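PDB 4A9V: PHOX from Pseudomonas fluorescens, which probably hydrolyses phosphate monoesters as an alkaline phosphatase, using a complex iron-calcium cofactor held by a beta-propeller fold. Local coordinates for residues E108-A113 with H228-R233; Y139-H144 with S259-R264; E242-G247 with V367-R372; E296-F301 with V398-T403. All blocks are in the same frame, centred on the assembly; numbering follows the deposited sequence.

Contact 1: E108-A113 with H228-R233; sequences EDVRKA and HPFDPR
Val110 meets Phe230 and Asp231 with the two arms of its forked side chain. The CA atoms of Val110 and Phe230 come within 7.0 Å, and from Val110 CB, which faces the loop, the branches part. CG1, anti to the backbone N (chi1 171°), reaches Asp231 CB at 3.9 Å, a contact with the methylene and not with the carboxylate. CG2, lying beside the backbone N, touches Phe230 CB, also at 3.9 Å. It approaches the aromatic ring obliquely, so the valine lodges near the base of the phenylalanine without stacking on it. The contact is wholly van der Waals, with no hydrogen bond from one segment to the other.

It joins helix 107-115 to the long connection between helix 211-216 and strand 249-252, in a peripheral part of this beta-propeller protein away from its metal sites. Trp227, just before the loop segment, adds a further apolar neighbour to Val110. The loop bends here in an Asx turn: Asp231 OD1 accepts from Arg233 N at 3.0 Å, approached on the anti side and 35° out of the carboxylate plane. On the helix, one turn separates the partners of a salt bridge, Arg111 NH1 to Glu108 OE2 at 3.2 Å. It lies nearly in the guanidinium plane and uses the syn lone pair of the carboxylate, while Arg111 NH2 forms a second salt bridge with Glu61.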
# COMPACT_ATOMS: atom_id res chain seq x y z
N GLU A 108 -8.83 -14.29 22.80
CA GLU A 108 -8.10 -13.08 23.18
C GLU A 108 -6.86 -12.88 22.32
O GLU A 108 -6.59 -11.76 21.90
CB GLU A 108 -7.75 -13.10 24.67
CG GLU A 108 -8.82 -12.47 25.56
CD GLU A 108 -8.99 -10.98 25.31
OE1 GLU A 108 -8.00 -10.24 25.47
OE2 GLU A 108 -10.14 -10.53 25.07
N ASP A 109 -6.16 -13.96 21.97
CA ASP A 109 -5.02 -13.82 21.07
C ASP A 109 -5.46 -13.29 19.70
O ASP A 109 -4.77 -12.48 19.08
CB ASP A 109 -4.28 -15.15 20.87
CG ASP A 109 -3.32 -15.49 22.00
OD1 ASP A 109 -3.22 -14.73 22.99
OD2 ASP A 109 -2.69 -16.57 21.90
N VAL A 110 -6.59 -13.79 19.19
CA VAL A 110 -7.09 -13.33 17.89
C VAL A 110 -7.54 -11.87 17.94
O VAL A 110 -7.18 -11.07 17.07
CB VAL A 110 -8.24 -14.23 17.40
CG1 VAL A 110 -8.89 -13.62 16.16
CG2 VAL A 110 -7.72 -15.63 17.10
N ARG A 111 -8.22 -11.49 19.02
CA ARG A 111 -8.55 -10.08 19.24
C ARG A 111 -7.29 -9.20 19.26
O ARG A 111 -7.27 -8.11 18.70
CB ARG A 111 -9.30 -9.94 20.55
CG ARG A 111 -9.74 -8.52 20.85
CD ARG A 111 -10.29 -8.41 22.25
NE ARG A 111 -10.42 -7.01 22.64
CZ ARG A 111 -10.76 -6.61 23.86
NH1 ARG A 111 -10.97 -7.50 24.82
NH2 ARG A 111 -10.88 -5.32 24.12
N LYS A 112 -6.23 -9.70 19.87
CA LYS A 112 -4.98 -8.96 19.97
C LYS A 112 -4.32 -8.77 18.59
O LYS A 112 -3.80 -7.70 18.29
CB LYS A 112 -4.04 -9.68 20.92
CG LYS A 112 -2.71 -9.00 21.17
CD LYS A 112 -1.99 -9.66 22.33
CE LYS A 112 -0.52 -9.30 22.35
NZ LYS A 112 0.18 -9.87 23.54
N ALA A 113 -4.37 -9.80 17.75
CA ALA A 113 -3.86 -9.69 16.37
C ALA A 113 -4.69 -8.69 15.57
O ALA A 113 -4.13 -7.83 14.88
CB ALA A 113 -3.85 -11.05 15.69
N HIS A 228 -9.55 -18.21 12.46
CA HIS A 228 -10.83 -18.89 12.37
C HIS A 228 -11.09 -19.98 13.40
O HIS A 228 -12.25 -20.23 13.71
CB HIS A 228 -11.06 -19.43 10.96
CG HIS A 228 -10.04 -20.46 10.53
ND1 HIS A 228 -8.83 -20.12 10.03
CD2 HIS A 228 -10.10 -21.85 10.53
CE1 HIS A 228 -8.13 -21.25 9.79
NE2 HIS A 228 -8.91 -22.30 10.09
N PRO A 229 -10.05 -20.59 13.99
CA PRO A 229 -10.36 -21.58 15.03
C PRO A 229 -10.91 -20.96 16.31
O PRO A 229 -11.51 -21.67 17.12
CB PRO A 229 -9.01 -22.25 15.29
CG PRO A 229 -8.23 -22.04 14.03
CD PRO A 229 -8.64 -20.67 13.58
N PHE A 230 -10.75 -19.65 16.47
CA PHE A 230 -11.16 -18.99 17.71
C PHE A 230 -12.17 -17.87 17.49
O PHE A 230 -12.82 -17.45 18.45
CB PHE A 230 -9.94 -18.47 18.46
CG PHE A 230 -8.96 -19.54 18.85
CD1 PHE A 230 -9.25 -20.41 19.89
CD2 PHE A 230 -7.83 -19.78 18.09
CE1 PHE A 230 -8.42 -21.46 20.19
CE2 PHE A 230 -6.97 -20.81 18.40
CZ PHE A 230 -7.27 -21.66 19.45
N ASP A 231 -12.22 -17.32 16.28
CA ASP A 231 -13.18 -16.27 15.95
C ASP A 231 -13.97 -16.68 14.71
O ASP A 231 -13.43 -16.70 13.60
CB ASP A 231 -12.49 -14.92 15.72
CG ASP A 231 -13.47 -13.78 15.53
OD1 ASP A 231 -14.63 -14.06 15.17
OD2 ASP A 231 -13.06 -12.61 15.65
N PRO A 232 -15.23 -17.11 14.90
CA PRO A 232 -15.97 -17.70 13.79
C PRO A 232 -16.33 -16.73 12.68
O PRO A 232 -16.74 -17.16 11.60
CB PRO A 232 -17.24 -18.24 14.45
CG PRO A 232 -17.37 -17.50 15.73
CD PRO A 232 -15.97 -17.20 16.17
N ARG A 233 -16.11 -15.43 12.89
CA ARG A 233 -16.30 -14.45 11.83
C ARG A 233 -15.43 -14.78 10.61
O ARG A 233 -15.78 -14.45 9.49
CB ARG A 233 -16.01 -13.05 12.35
CG ARG A 233 -16.30 -11.94 11.36
CD ARG A 233 -16.44 -10.58 12.02
NE ARG A 233 -15.19 -10.09 12.59
CZ ARG A 233 -14.47 -9.10 12.06
NH1 ARG A 233 -14.62 -8.79 10.78
NH2 ARG A 233 -13.59 -8.46 12.80

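Contact 2: Y139-H144 with S259-R264; sequences YNRRIH and STPVKR. With EDO (1,2-ethanediol), chain M.
Arg141 and Ser259 supply the polar part of this contact. The arginine chain is extended, with CG anti to the backbone N (chi1 -174°), carrying the guanidinium to the loop before strand 262-264. Both terminal nitrogens bond end-on to a single acceptor, Ser259 O: NH2 at 2.7 Å, nearly along the C=O axis, and NH1 at 2.9 Å from a more slanted direction. The oxygen lies only 2° out of the guanidinium plane, and the pair of donors fixes the rotation of the group. A weak bond joins Arg141 NH1 to Ser259 OG at 3.4 Å, but the hydroxyl has its stronger partner in the backbone O of Asp256.

The apolar part is made by Ile143 and Pro261. Ile143 CD1 touches Pro261 CG at 3.9 Å as the side chains run past each other in opposite directions, and the same methyl lies over one face of the Arg141 guanidinium, towards its rim.

A bound 1,2-ethanediol, probably from the crystallisation liquor, sits beside Arg264, whose NH2 makes a weak bond to its O2 at 2.7 Å. That guanidinium is held chiefly by salt bridges with Glu251 and Asp320, and Val262 CG1 packs over its centre, 3.6 Å above the plane.

The contact joins outermost strand 130-144 of an antiparallel four-stranded sheet to the loop entering strand 262-264 of a mixed one, consistent with sheets set side by side in a beta-propeller.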
# COMPACT_ATOMS: atom_id res chain seq x y z
N TYR A 139 -7.01 14.00 18.68
CA TYR A 139 -7.10 13.42 17.34
C TYR A 139 -6.55 12.00 17.27
O TYR A 139 -6.75 11.31 16.28
CB TYR A 139 -6.40 14.32 16.33
CG TYR A 139 -7.09 15.66 16.15
CD1 TYR A 139 -8.24 15.75 15.39
CD2 TYR A 139 -6.67 16.78 16.86
CE1 TYR A 139 -8.92 16.95 15.27
CE2 TYR A 139 -7.38 17.97 16.79
CZ TYR A 139 -8.49 18.05 15.99
OH TYR A 139 -9.20 19.23 15.90
N ASN A 140 -5.77 11.59 18.26
CA ASN A 140 -5.15 10.28 18.20
C ASN A 140 -6.22 9.21 18.23
O ASN A 140 -7.15 9.27 19.04
CB ASN A 140 -4.19 10.06 19.37
CG ASN A 140 -2.95 10.94 19.29
OD1 ASN A 140 -2.69 11.60 18.28
ND2 ASN A 140 -2.15 10.90 20.34
N ARG A 141 -6.06 8.16 17.42
CA ARG A 141 -7.12 7.18 17.28
C ARG A 141 -6.56 5.89 16.71
O ARG A 141 -5.76 5.93 15.77
CB ARG A 141 -8.19 7.74 16.35
CG ARG A 141 -9.41 6.86 16.23
CD ARG A 141 -10.39 7.45 15.24
NE ARG A 141 -11.58 6.62 15.18
CZ ARG A 141 -12.67 6.92 14.49
NH1 ARG A 141 -12.65 7.92 13.62
NH2 ARG A 141 -13.74 6.14 14.62
N ARG A 142 -7.05 4.77 17.21
CA ARG A 142 -6.93 3.49 16.51
C ARG A 142 -8.24 3.12 15.83
O ARG A 142 -9.29 3.10 16.45
CB ARG A 142 -6.52 2.37 17.47
CG ARG A 142 -5.08 2.41 17.93
CD ARG A 142 -4.07 2.44 16.78
NE ARG A 142 -4.37 1.51 15.70
CZ ARG A 142 -4.37 0.19 15.83
NH1 ARG A 142 -3.84 -0.38 16.90
NH2 ARG A 142 -4.89 -0.57 14.88
N ILE A 143 -8.12 2.75 14.56
CA ILE A 143 -9.14 2.00 13.86
C ILE A 143 -8.54 0.63 13.62
O ILE A 143 -7.39 0.53 13.18
CB ILE A 143 -9.50 2.70 12.53
CG1 ILE A 143 -10.06 4.10 12.82
CG2 ILE A 143 -10.50 1.87 11.75
CD1 ILE A 143 -9.91 5.10 11.70
N HIS A 144 -9.19 -0.41 14.11
CA HIS A 144 -8.58 -1.72 14.07
C HIS A 144 -9.49 -2.77 13.49
O HIS A 144 -10.58 -2.46 12.97
CB HIS A 144 -8.09 -2.12 15.47
CG HIS A 144 -9.17 -2.07 16.52
ND1 HIS A 144 -10.21 -2.93 16.52
CD2 HIS A 144 -9.34 -1.23 17.61
CE1 HIS A 144 -11.01 -2.64 17.56
NE2 HIS A 144 -10.47 -1.61 18.23
N SER A 259 -15.81 9.95 13.99
CA SER A 259 -16.41 9.57 12.71
C SER A 259 -16.34 8.07 12.47
O SER A 259 -15.43 7.40 12.97
CB SER A 259 -15.74 10.31 11.56
OG SER A 259 -14.37 9.96 11.45
N THR A 260 -17.28 7.56 11.70
CA THR A 260 -17.29 6.15 11.31
C THR A 260 -16.75 6.00 9.90
O THR A 260 -17.32 6.53 8.95
CB THR A 260 -18.73 5.59 11.39
OG1 THR A 260 -19.20 5.67 12.74
CG2 THR A 260 -18.77 4.14 10.94
N PRO A 261 -15.61 5.29 9.75
CA PRO A 261 -15.05 5.12 8.41
C PRO A 261 -15.97 4.32 7.50
O PRO A 261 -16.83 3.56 7.97
CB PRO A 261 -13.74 4.36 8.67
CG PRO A 261 -13.41 4.67 10.10
CD PRO A 261 -14.74 4.73 10.79
N VAL A 262 -15.78 4.52 6.20
CA VAL A 262 -16.71 4.03 5.19
C VAL A 262 -15.98 3.24 4.12
O VAL A 262 -15.07 3.75 3.46
CB VAL A 262 -17.44 5.20 4.51
CG1 VAL A 262 -18.48 4.66 3.53
CG2 VAL A 262 -18.09 6.12 5.53
N LYS A 263 -16.42 2.00 3.90
CA LYS A 263 -15.92 1.19 2.79
C LYS A 263 -16.60 1.63 1.50
O LYS A 263 -17.83 1.61 1.38
CB LYS A 263 -16.15 -0.29 3.05
CG LYS A 263 -15.57 -0.74 4.39
CD LYS A 263 -15.00 -2.15 4.37
CE LYS A 263 -14.40 -2.50 5.72
NZ LYS A 263 -13.70 -3.82 5.72
N ARG A 264 -15.79 2.06 0.53
CA ARG A 264 -16.29 2.71 -0.68
C ARG A 264 -16.38 1.67 -1.81
O ARG A 264 -15.44 1.48 -2.57
CB ARG A 264 -15.38 3.87 -1.06
CG ARG A 264 -15.38 5.00 -0.04
CD ARG A 264 -16.74 5.67 0.08
NE ARG A 264 -16.70 6.82 0.98
CZ ARG A 264 -17.77 7.50 1.37
NH1 ARG A 264 -18.97 7.21 0.87
NH2 ARG A 264 -17.64 8.49 2.24
C1 EDO M . -14.88 9.65 5.88
O1 EDO M . -15.00 11.08 5.81
C2 EDO M . -15.71 9.02 4.77
O2 EDO M . -16.51 10.04 4.16

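Contact 3: E242-G247 with V367-R372; sequences ELNRHG and VLIHAR
A water-bridged junction between a short 3-10 segment and a break between two helices brings Asn244 against Ile369 and His370. Asn244, in the 3-10 segment, crosses Ile369 at about a right angle, its OD1 lying 3.9 Å from Ile369 CG2. The amide oxygen stands too far from the imidazole for a direct bond, and one water fills the gap: it donates to Asn244 OD1 at 2.7 Å and pairs with His370 NE2 at 2.8 Å, in the plane of the ring. The other end of the amide is taken up by Leu160 O, to which Asn244 ND2 bonds, so the side chain is held at both ends.

Within the same segment, Glu242 OE1 receives Arg245 NE in a salt bridge of 2.9 Å, and Glu242 OE2 receives His246 NE2 at 2.9 Å in an almost straight bond (168°), both donors lying above the carboxylate plane. Arg233 adds a salt bridge to the same OE2.

His370 occupies the N-cap position of helix 371-377 directly after helix 364-369 ends. Arg269 ties the two sides together by bonding to the carbonyls of Leu243 and Ile369, and the 242-247 loop then runs on towards strand 249-252.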
# COMPACT_ATOMS: atom_id res chain seq x y z
N GLU A 242 -18.69 -12.97 4.83
CA GLU A 242 -17.73 -12.06 5.44
C GLU A 242 -16.55 -11.79 4.50
O GLU A 242 -16.01 -10.69 4.50
CB GLU A 242 -17.24 -12.57 6.79
CG GLU A 242 -16.39 -11.57 7.57
CD GLU A 242 -17.15 -10.36 8.07
OE1 GLU A 242 -18.39 -10.32 7.95
OE2 GLU A 242 -16.49 -9.43 8.61
N LEU A 243 -16.20 -12.76 3.65
CA LEU A 243 -15.13 -12.56 2.67
C LEU A 243 -15.42 -11.38 1.75
O LEU A 243 -14.50 -10.77 1.20
CB LEU A 243 -14.94 -13.84 1.85
CG LEU A 243 -13.60 -13.95 1.11
CD1 LEU A 243 -12.47 -14.22 2.09
CD2 LEU A 243 -13.65 -15.02 0.03
N ASN A 244 -16.70 -11.10 1.51
CA ASN A 244 -17.09 -10.05 0.58
C ASN A 244 -17.05 -8.65 1.18
O ASN A 244 -17.09 -7.66 0.46
CB ASN A 244 -18.49 -10.31 0.03
CG ASN A 244 -18.58 -11.60 -0.74
OD1 ASN A 244 -17.61 -12.02 -1.36
ND2 ASN A 244 -19.73 -12.24 -0.69
N ARG A 245 -16.95 -8.59 2.51
CA ARG A 245 -17.05 -7.33 3.25
C ARG A 245 -15.66 -6.74 3.56
O ARG A 245 -15.55 -5.74 4.27
CB ARG A 245 -17.88 -7.55 4.51
CG ARG A 245 -19.36 -7.79 4.18
CD ARG A 245 -20.03 -8.81 5.08
NE ARG A 245 -19.98 -8.45 6.49
CZ ARG A 245 -20.79 -7.59 7.08
NH1 ARG A 245 -21.75 -6.99 6.39
NH2 ARG A 245 -20.64 -7.31 8.36
N HIS A 246 -14.65 -7.29 2.89
CA HIS A 246 -13.27 -6.85 2.97
C HIS A 246 -12.66 -6.93 1.59
O HIS A 246 -13.21 -7.57 0.69
CB HIS A 246 -12.49 -7.70 3.97
CG HIS A 246 -13.10 -7.71 5.34
ND1 HIS A 246 -12.92 -6.70 6.22
CD2 HIS A 246 -14.07 -8.55 5.89
CE1 HIS A 246 -13.71 -6.91 7.29
NE2 HIS A 246 -14.42 -8.03 7.08
N GLY A 247 -11.54 -6.23 1.40
CA GLY A 247 -10.97 -6.02 0.07
C GLY A 247 -11.41 -4.72 -0.58
O GLY A 247 -11.45 -4.63 -1.81
N VAL A 367 -20.62 -6.85 -10.02
CA VAL A 367 -19.47 -6.39 -10.78
C VAL A 367 -18.38 -5.86 -9.86
O VAL A 367 -17.20 -6.15 -10.05
CB VAL A 367 -19.88 -5.33 -11.82
CG1 VAL A 367 -18.66 -4.79 -12.55
CG2 VAL A 367 -20.88 -5.91 -12.81
N LEU A 368 -18.77 -5.10 -8.85
CA LEU A 368 -17.81 -4.48 -7.94
C LEU A 368 -17.24 -5.48 -6.93
O LEU A 368 -16.03 -5.53 -6.70
CB LEU A 368 -18.48 -3.31 -7.21
CG LEU A 368 -18.91 -2.16 -8.13
CD1 LEU A 368 -19.85 -1.23 -7.39
CD2 LEU A 368 -17.71 -1.43 -8.69
N ILE A 369 -18.10 -6.32 -6.36
CA ILE A 369 -17.67 -7.33 -5.40
C ILE A 369 -16.71 -8.32 -6.08
O ILE A 369 -15.76 -8.79 -5.47
CB ILE A 369 -18.89 -8.05 -4.79
CG1 ILE A 369 -19.77 -7.07 -4.00
CG2 ILE A 369 -18.46 -9.20 -3.90
CD1 ILE A 369 -21.16 -7.58 -3.70
N HIS A 370 -16.99 -8.60 -7.35
CA HIS A 370 -16.19 -9.53 -8.15
C HIS A 370 -15.48 -8.81 -9.27
O HIS A 370 -15.37 -9.32 -10.39
CB HIS A 370 -17.07 -10.65 -8.68
CG HIS A 370 -17.66 -11.49 -7.59
ND1 HIS A 370 -18.82 -12.17 -7.73
CD2 HIS A 370 -17.18 -11.79 -6.32
CE1 HIS A 370 -19.07 -12.85 -6.60
NE2 HIS A 370 -18.07 -12.61 -5.73
N ALA A 371 -14.86 -7.68 -8.95
CA ALA A 371 -14.20 -6.86 -9.95
C ALA A 371 -13.13 -7.63 -10.72
O ALA A 371 -12.96 -7.40 -11.91
CB ALA A 371 -13.61 -5.63 -9.30
N ARG A 372 -12.40 -8.53 -10.06
CA ARG A 372 -11.38 -9.30 -10.76
C ARG A 372 -12.00 -10.08 -11.92
O ARG A 372 -11.41 -10.19 -12.99
CB ARG A 372 -10.70 -10.28 -9.80
CG ARG A 372 -9.69 -9.65 -8.86
CD ARG A 372 -8.97 -10.71 -8.05
NE ARG A 372 -7.83 -10.15 -7.34
CZ ARG A 372 -6.95 -10.87 -6.66
NH1 ARG A 372 -7.11 -12.18 -6.50
NH2 ARG A 372 -5.88 -10.27 -6.18
O HOH W 1 -17.26 -13.85 -3.32

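Contact 4: E296-F301 with V398-T403; sequences EFIYKF and VYCTLT
Two non-adjacent strands of the nine-stranded antiparallel sheet of this beta-propeller protein meet here through Ile298 on strand 296-303 and Cys400 on strand 398-402. Four strands lie between them in the sheet order, yet the CA atoms of Ile298 and Cys400 are 9.0 Å apart, so the sheet must curl round to bring them together. No hydrogen bond links the two segments, which meet through side chains alone. Ile298 CD1 does all the touching from its side. With CG1 anti to the carbonyl carbon (chi1 -64°) and the chain then extended (chi2 166°), the delta methyl reaches towards strand 398-402. There it meets Cys400 SG at 3.9 Å, the thiol being swung anti to its own backbone N. A looser neighbour on the same strand is Leu402, whose CD2 comes within 4.5 Å of Ile298 CD1; its CB does not face Ile298, but its tip bends nearer. All three side chains are buried.

Trp432, on the adjoining strand 428-434, packs against both Ile298 and Cys400, while Ile389 touches Cys400 from strand 386-391. Thr401 OG1 bonds to the backbone O of Asp479, a calcium ligand. The side chain of Cys400 lies about 7 Å from that of Glu387, a calcium ligand that also lines the diiron pocket. Such a buried apolar contact between distant strands of one antiparallel sheet is consistent with the core of a beta-propeller.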
# COMPACT_ATOMS: atom_id res chain seq x y z
N GLU A 296 -2.58 -10.04 -11.92
CA GLU A 296 -3.79 -9.23 -11.75
C GLU A 296 -3.59 -7.82 -12.33
O GLU A 296 -2.66 -7.59 -13.11
CB GLU A 296 -4.23 -9.22 -10.28
CG GLU A 296 -4.72 -10.57 -9.78
CD GLU A 296 -6.04 -11.05 -10.36
OE1 GLU A 296 -6.75 -10.31 -11.07
OE2 GLU A 296 -6.43 -12.19 -10.01
N PHE A 297 -4.55 -6.93 -12.10
CA PHE A 297 -4.76 -5.78 -12.97
C PHE A 297 -4.53 -4.43 -12.29
O PHE A 297 -4.40 -4.32 -11.06
CB PHE A 297 -6.17 -5.82 -13.56
CG PHE A 297 -6.54 -7.14 -14.17
CD1 PHE A 297 -5.71 -7.75 -15.09
CD2 PHE A 297 -7.75 -7.76 -13.86
CE1 PHE A 297 -6.08 -8.93 -15.72
CE2 PHE A 297 -8.11 -8.96 -14.45
CZ PHE A 297 -7.26 -9.55 -15.37
N ILE A 298 -4.52 -3.39 -13.12
CA ILE A 298 -4.50 -1.99 -12.70
C ILE A 298 -5.84 -1.35 -13.05
O ILE A 298 -6.36 -1.52 -14.15
CB ILE A 298 -3.35 -1.23 -13.40
CG1 ILE A 298 -2.00 -1.80 -12.96
CG2 ILE A 298 -3.43 0.26 -13.10
CD1 ILE A 298 -0.83 -1.36 -13.81
N TYR A 299 -6.39 -0.60 -12.09
CA TYR A 299 -7.73 -0.04 -12.16
C TYR A 299 -7.71 1.49 -12.03
O TYR A 299 -6.72 2.08 -11.58
CB TYR A 299 -8.62 -0.62 -11.05
CG TYR A 299 -8.83 -2.12 -11.12
CD1 TYR A 299 -7.86 -3.00 -10.65
CD2 TYR A 299 -10.03 -2.65 -11.57
CE1 TYR A 299 -8.07 -4.37 -10.69
CE2 TYR A 299 -10.25 -4.01 -11.58
CZ TYR A 299 -9.27 -4.87 -11.15
OH TYR A 299 -9.53 -6.22 -11.17
N LYS A 300 -8.82 2.12 -12.37
CA LYS A 300 -8.98 3.57 -12.32
C LYS A 300 -10.45 3.88 -12.05
O LYS A 300 -11.32 3.46 -12.80
CB LYS A 300 -8.56 4.18 -13.66
CG LYS A 300 -8.78 5.67 -13.81
CD LYS A 300 -8.63 6.03 -15.29
CE LYS A 300 -8.74 7.52 -15.56
NZ LYS A 300 -8.70 7.79 -17.02
N PHE A 301 -10.71 4.65 -11.00
CA PHE A 301 -12.05 5.13 -10.71
C PHE A 301 -12.14 6.61 -11.05
O PHE A 301 -11.23 7.38 -10.73
CB PHE A 301 -12.37 4.92 -9.23
CG PHE A 301 -13.71 5.48 -8.83
CD1 PHE A 301 -14.88 4.77 -9.08
CD2 PHE A 301 -13.81 6.71 -8.22
CE1 PHE A 301 -16.11 5.30 -8.74
CE2 PHE A 301 -15.03 7.22 -7.83
CZ PHE A 301 -16.19 6.52 -8.10
N VAL A 398 1.92 9.24 -14.56
CA VAL A 398 1.53 8.29 -13.53
C VAL A 398 2.57 7.16 -13.53
O VAL A 398 2.98 6.69 -14.59
CB VAL A 398 0.12 7.73 -13.83
CG1 VAL A 398 -0.37 6.87 -12.68
CG2 VAL A 398 -0.85 8.87 -14.10
N TYR A 399 2.98 6.74 -12.33
CA TYR A 399 4.03 5.73 -12.16
C TYR A 399 3.49 4.62 -11.28
O TYR A 399 2.80 4.89 -10.29
CB TYR A 399 5.25 6.36 -11.48
CG TYR A 399 5.91 7.46 -12.27
CD1 TYR A 399 5.30 8.70 -12.41
CD2 TYR A 399 7.15 7.27 -12.86
CE1 TYR A 399 5.87 9.69 -13.19
CE2 TYR A 399 7.74 8.27 -13.60
CZ TYR A 399 7.11 9.47 -13.78
OH TYR A 399 7.69 10.42 -14.58
N CYS A 400 3.80 3.37 -11.64
CA CYS A 400 3.29 2.20 -10.93
C CYS A 400 4.42 1.19 -10.83
O CYS A 400 5.02 0.80 -11.84
CB CYS A 400 2.14 1.59 -11.74
SG CYS A 400 1.37 0.14 -10.99
N THR A 401 4.69 0.71 -9.62
CA THR A 401 5.63 -0.39 -9.49
C THR A 401 4.98 -1.71 -9.88
O THR A 401 3.79 -1.95 -9.61
CB THR A 401 6.20 -0.47 -8.06
OG1 THR A 401 5.12 -0.54 -7.13
CG2 THR A 401 7.09 0.72 -7.75
N LEU A 402 5.75 -2.54 -10.56
CA LEU A 402 5.38 -3.91 -10.87
C LEU A 402 6.47 -4.75 -10.23
O LEU A 402 7.61 -4.80 -10.72
CB LEU A 402 5.35 -4.09 -12.39
CG LEU A 402 4.36 -3.21 -13.17
CD1 LEU A 402 4.53 -3.40 -14.67
CD2 LEU A 402 2.94 -3.56 -12.75
N THR A 403 6.21 -5.21 -9.01
CA THR A 403 7.30 -5.47 -8.09
C THR A 403 8.15 -6.67 -8.51
O THR A 403 9.37 -6.66 -8.33
CB THR A 403 6.79 -5.55 -6.63
OG1 THR A 403 7.91 -5.41 -5.75
CG2 THR A 403 6.08 -6.85 -6.33

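How the contacts relate
Contacts 1 and 2, 2 and 3, and 3 and 4 interleave along the chain, whereas contact 1 closes before contacts 3 and 4 open and contact 2 closes before contact 4 opens. Contacts 1 and 4 are the most widely separated, their centres 33 Å apart on opposite sides of the chain's centre. Contact 3 connects the others: Arg233 of contact 1 forms a salt bridge with Glu242, Lys263 of contact 2 probably bonds to Arg245 O, and Arg372 makes a long, weak ion pair with Glu296 of contact 4. Contact 2 joins the edge strand of a four-stranded sheet to the mixed sheet, contact 4 joins two strands of the nine-stranded sheet, and contacts 1 and 3 join helices to loops; only contact 4 approaches the metal cofactor.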